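Local coordinates for protein nucleoporin NUP82 (Saccharomyces cerevisiae, PDB 3PBP) that serves as a structural constituent of the nuclear pore complex, its N-terminal region interacting with the nucleoporin NUP116, at residues K124-F132 with C141-D149. The protein carries 1 engineered substitution. Numbering follows the deposited sequence.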
# COMPACT_ATOMS: atom_id res chain seq x y z
N LYS A 124 -5.26 1.72 21.40
CA LYS A 124 -5.96 2.02 20.15
C LYS A 124 -5.07 2.80 19.21
O LYS A 124 -4.65 3.91 19.51
CB LYS A 124 -7.23 2.81 20.46
CG LYS A 124 -8.21 2.06 21.35
CD LYS A 124 -9.32 2.96 21.85
CE LYS A 124 -10.26 2.20 22.77
NZ LYS A 124 -11.37 3.05 23.31
N SER A 125 -4.80 2.21 18.05
CA SER A 125 -3.95 2.85 17.06
C SER A 125 -4.73 3.92 16.31
O SER A 125 -5.87 3.70 15.88
CB SER A 125 -3.42 1.81 16.07
OG SER A 125 -2.42 2.37 15.23
N SER A 126 -4.11 5.08 16.14
CA SER A 126 -4.76 6.18 15.45
C SER A 126 -4.64 6.13 13.93
O SER A 126 -3.77 5.46 13.37
CB SER A 126 -4.22 7.51 15.97
OG SER A 126 -2.81 7.50 16.00
N ILE A 127 -5.56 6.84 13.28
CA ILE A 127 -5.63 6.90 11.83
C ILE A 127 -4.52 7.76 11.22
O ILE A 127 -4.28 8.89 11.66
CB ILE A 127 -7.00 7.45 11.39
CG1 ILE A 127 -8.10 6.52 11.91
CG2 ILE A 127 -7.06 7.57 9.87
CD1 ILE A 127 -9.48 7.10 11.76
N LYS A 128 -3.86 7.21 10.21
CA LYS A 128 -2.79 7.91 9.53
C LYS A 128 -3.26 8.41 8.15
O LYS A 128 -3.00 9.56 7.76
CB LYS A 128 -1.58 6.99 9.38
CG LYS A 128 -0.33 7.68 8.86
CD LYS A 128 0.86 6.75 8.83
CE LYS A 128 2.10 7.49 8.33
NZ LYS A 128 3.35 6.67 8.44
N LYS A 129 -3.96 7.54 7.42
CA LYS A 129 -4.45 7.91 6.10
C LYS A 129 -5.71 7.14 5.70
O LYS A 129 -5.90 6.00 6.13
CB LYS A 129 -3.36 7.68 5.05
CG LYS A 129 -3.70 8.32 3.73
CD LYS A 129 -2.62 8.13 2.69
CE LYS A 129 -2.98 8.95 1.44
NZ LYS A 129 -1.96 8.92 0.36
N VAL A 130 -6.54 7.79 4.89
CA VAL A 130 -7.79 7.20 4.39
C VAL A 130 -7.93 7.40 2.89
O VAL A 130 -7.63 8.46 2.37
CB VAL A 130 -9.02 7.82 5.07
CG1 VAL A 130 -10.30 7.22 4.47
CG2 VAL A 130 -8.96 7.57 6.56
N LEU A 131 -8.41 6.38 2.21
CA LEU A 131 -8.61 6.43 0.76
C LEU A 131 -9.89 5.72 0.36
O LEU A 131 -10.24 4.70 0.96
CB LEU A 131 -7.48 5.70 0.03
CG LEU A 131 -6.07 6.24 0.08
CD1 LEU A 131 -5.15 5.27 -0.62
CD2 LEU A 131 -6.04 7.60 -0.58
N PHE A 132 -10.59 6.24 -0.64
CA PHE A 132 -11.77 5.55 -1.13
C PHE A 132 -11.24 4.42 -2.03
O PHE A 132 -10.21 4.58 -2.67
CB PHE A 132 -12.61 6.46 -2.00
CG PHE A 132 -13.60 7.27 -1.25
CD1 PHE A 132 -14.69 6.67 -0.63
CD2 PHE A 132 -13.45 8.65 -1.17
CE1 PHE A 132 -15.63 7.44 0.07
CE2 PHE A 132 -14.38 9.43 -0.47
CZ PHE A 132 -15.47 8.82 0.15
N CYS A 141 -16.66 1.77 -0.29
CA CYS A 141 -15.56 1.21 0.47
C CYS A 141 -14.41 2.18 0.79
O CYS A 141 -13.86 2.82 -0.11
CB CYS A 141 -15.02 0.01 -0.29
SG CYS A 141 -13.57 -0.76 0.46
N ILE A 142 -14.07 2.32 2.07
CA ILE A 142 -12.96 3.19 2.43
C ILE A 142 -11.82 2.37 3.03
O ILE A 142 -12.03 1.44 3.81
CB ILE A 142 -13.35 4.32 3.44
CG1 ILE A 142 -13.83 3.72 4.77
CG2 ILE A 142 -14.40 5.23 2.82
CD1 ILE A 142 -14.01 4.76 5.85
N VAL A 143 -10.61 2.71 2.62
CA VAL A 143 -9.43 2.00 3.07
C VAL A 143 -8.75 2.85 4.13
O VAL A 143 -8.45 4.02 3.89
CB VAL A 143 -8.49 1.76 1.88
CG1 VAL A 143 -7.30 0.91 2.30
CG2 VAL A 143 -9.26 1.10 0.77
N VAL A 144 -8.52 2.26 5.29
CA VAL A 144 -7.91 3.01 6.39
C VAL A 144 -6.57 2.44 6.86
O VAL A 144 -6.49 1.28 7.25
CB VAL A 144 -8.90 3.08 7.60
CG1 VAL A 144 -8.28 3.88 8.74
CG2 VAL A 144 -10.21 3.72 7.15
N LEU A 145 -5.54 3.27 6.81
CA LEU A 145 -4.21 2.88 7.28
C LEU A 145 -3.99 3.51 8.66
O LEU A 145 -4.16 4.73 8.83
CB LEU A 145 -3.13 3.38 6.32
CG LEU A 145 -1.70 3.26 6.86
CD1 LEU A 145 -1.29 1.80 6.82
CD2 LEU A 145 -0.75 4.12 6.05
N LYS A 146 -3.61 2.70 9.65
CA LYS A 146 -3.36 3.21 11.00
C LYS A 146 -1.86 3.22 11.37
O LYS A 146 -1.05 2.64 10.64
CB LYS A 146 -4.15 2.38 12.02
CG LYS A 146 -5.66 2.60 11.96
CD LYS A 146 -6.42 1.58 12.80
CE LYS A 146 -7.91 1.89 12.82
NZ LYS A 146 -8.69 0.73 13.30
N GLU A 147 -1.50 3.88 12.47
CA GLU A 147 -0.10 3.90 12.92
C GLU A 147 0.36 2.46 13.04
O GLU A 147 1.55 2.14 12.96
CB GLU A 147 0.01 4.58 14.27
CG GLU A 147 -0.30 6.05 14.23
CD GLU A 147 0.50 6.77 13.16
OE1 GLU A 147 1.72 6.49 13.05
OE2 GLU A 147 -0.09 7.61 12.43
N ASP A 148 -0.63 1.60 13.23
CA ASP A 148 -0.50 0.15 13.35
C ASP A 148 0.27 -0.48 12.20
O ASP A 148 0.96 -1.48 12.37
CB ASP A 148 -1.90 -0.46 13.28
CG ASP A 148 -2.31 -1.08 14.54
OD1 ASP A 148 -1.41 -1.53 15.27
OD2 ASP A 148 -3.53 -1.13 14.80
N ASP A 149 0.11 0.12 11.01
CA ASP A 149 0.66 -0.35 9.74
C ASP A 149 -0.41 -1.35 9.30
O ASP A 149 -0.24 -2.13 8.37
CB ASP A 149 2.02 -1.04 9.91
CG ASP A 149 3.15 -0.04 10.11
OD1 ASP A 149 3.14 1.01 9.42
OD2 ASP A 149 4.04 -0.32 10.94
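Leu145 O receives two amide hydrogens, from Lys128 N (2.9 Å) and Lys129 N (3.2 Å), which marks a classic beta bulge in the antiparallel pairing of strands 127-132 and 141-146. Lys129, the second residue of the bulge, completes a hydrogen-bonded pair with Leu145 by accepting Leu145 N; beyond it Leu131 and Val143 exchange backbone bonds. On the sheet face carrying Val130, Val144, Ile142 and Phe132, the methyls lie against one another: Val144 turns CG2 to Val130 CG2 (4.1 Å), side by side, and CG1 to Ile127 CG2 (4.0 Å). CG2 of Ile142, anti to its carbonyl carbon, abuts CD1 and CE1 of the Phe132 ring, while Cys141 O lies at the ring edge. At the other end Glu147 chi1 (-68°) brings CG to Ser126 OG (3.4 Å), and the bend at chi2 (-52°) lays OE2 against Lys128 CB (3.5 Å), the two side chains crossing at about a right angle. Ser125 sits beside the turn, its CB against Asp148 OD2 (3.2 Å). Replacing Asp148 with glycine would probably open a gap beside Ser125 CB, which would lose its carboxylate neighbour. Lys128 NZ reaches Ile182 O and Lys129 NZ pairs with Asp184. The hairpin forms half of a four-stranded antiparallel sheet, a blade of a beta-propeller: strand 151-155 flanks 141-146, and the valine-isoleucine face packs on Ile88 of strand 87-92, with Val130 and Phe132 also touching strand 79-83 in the preceding sheet.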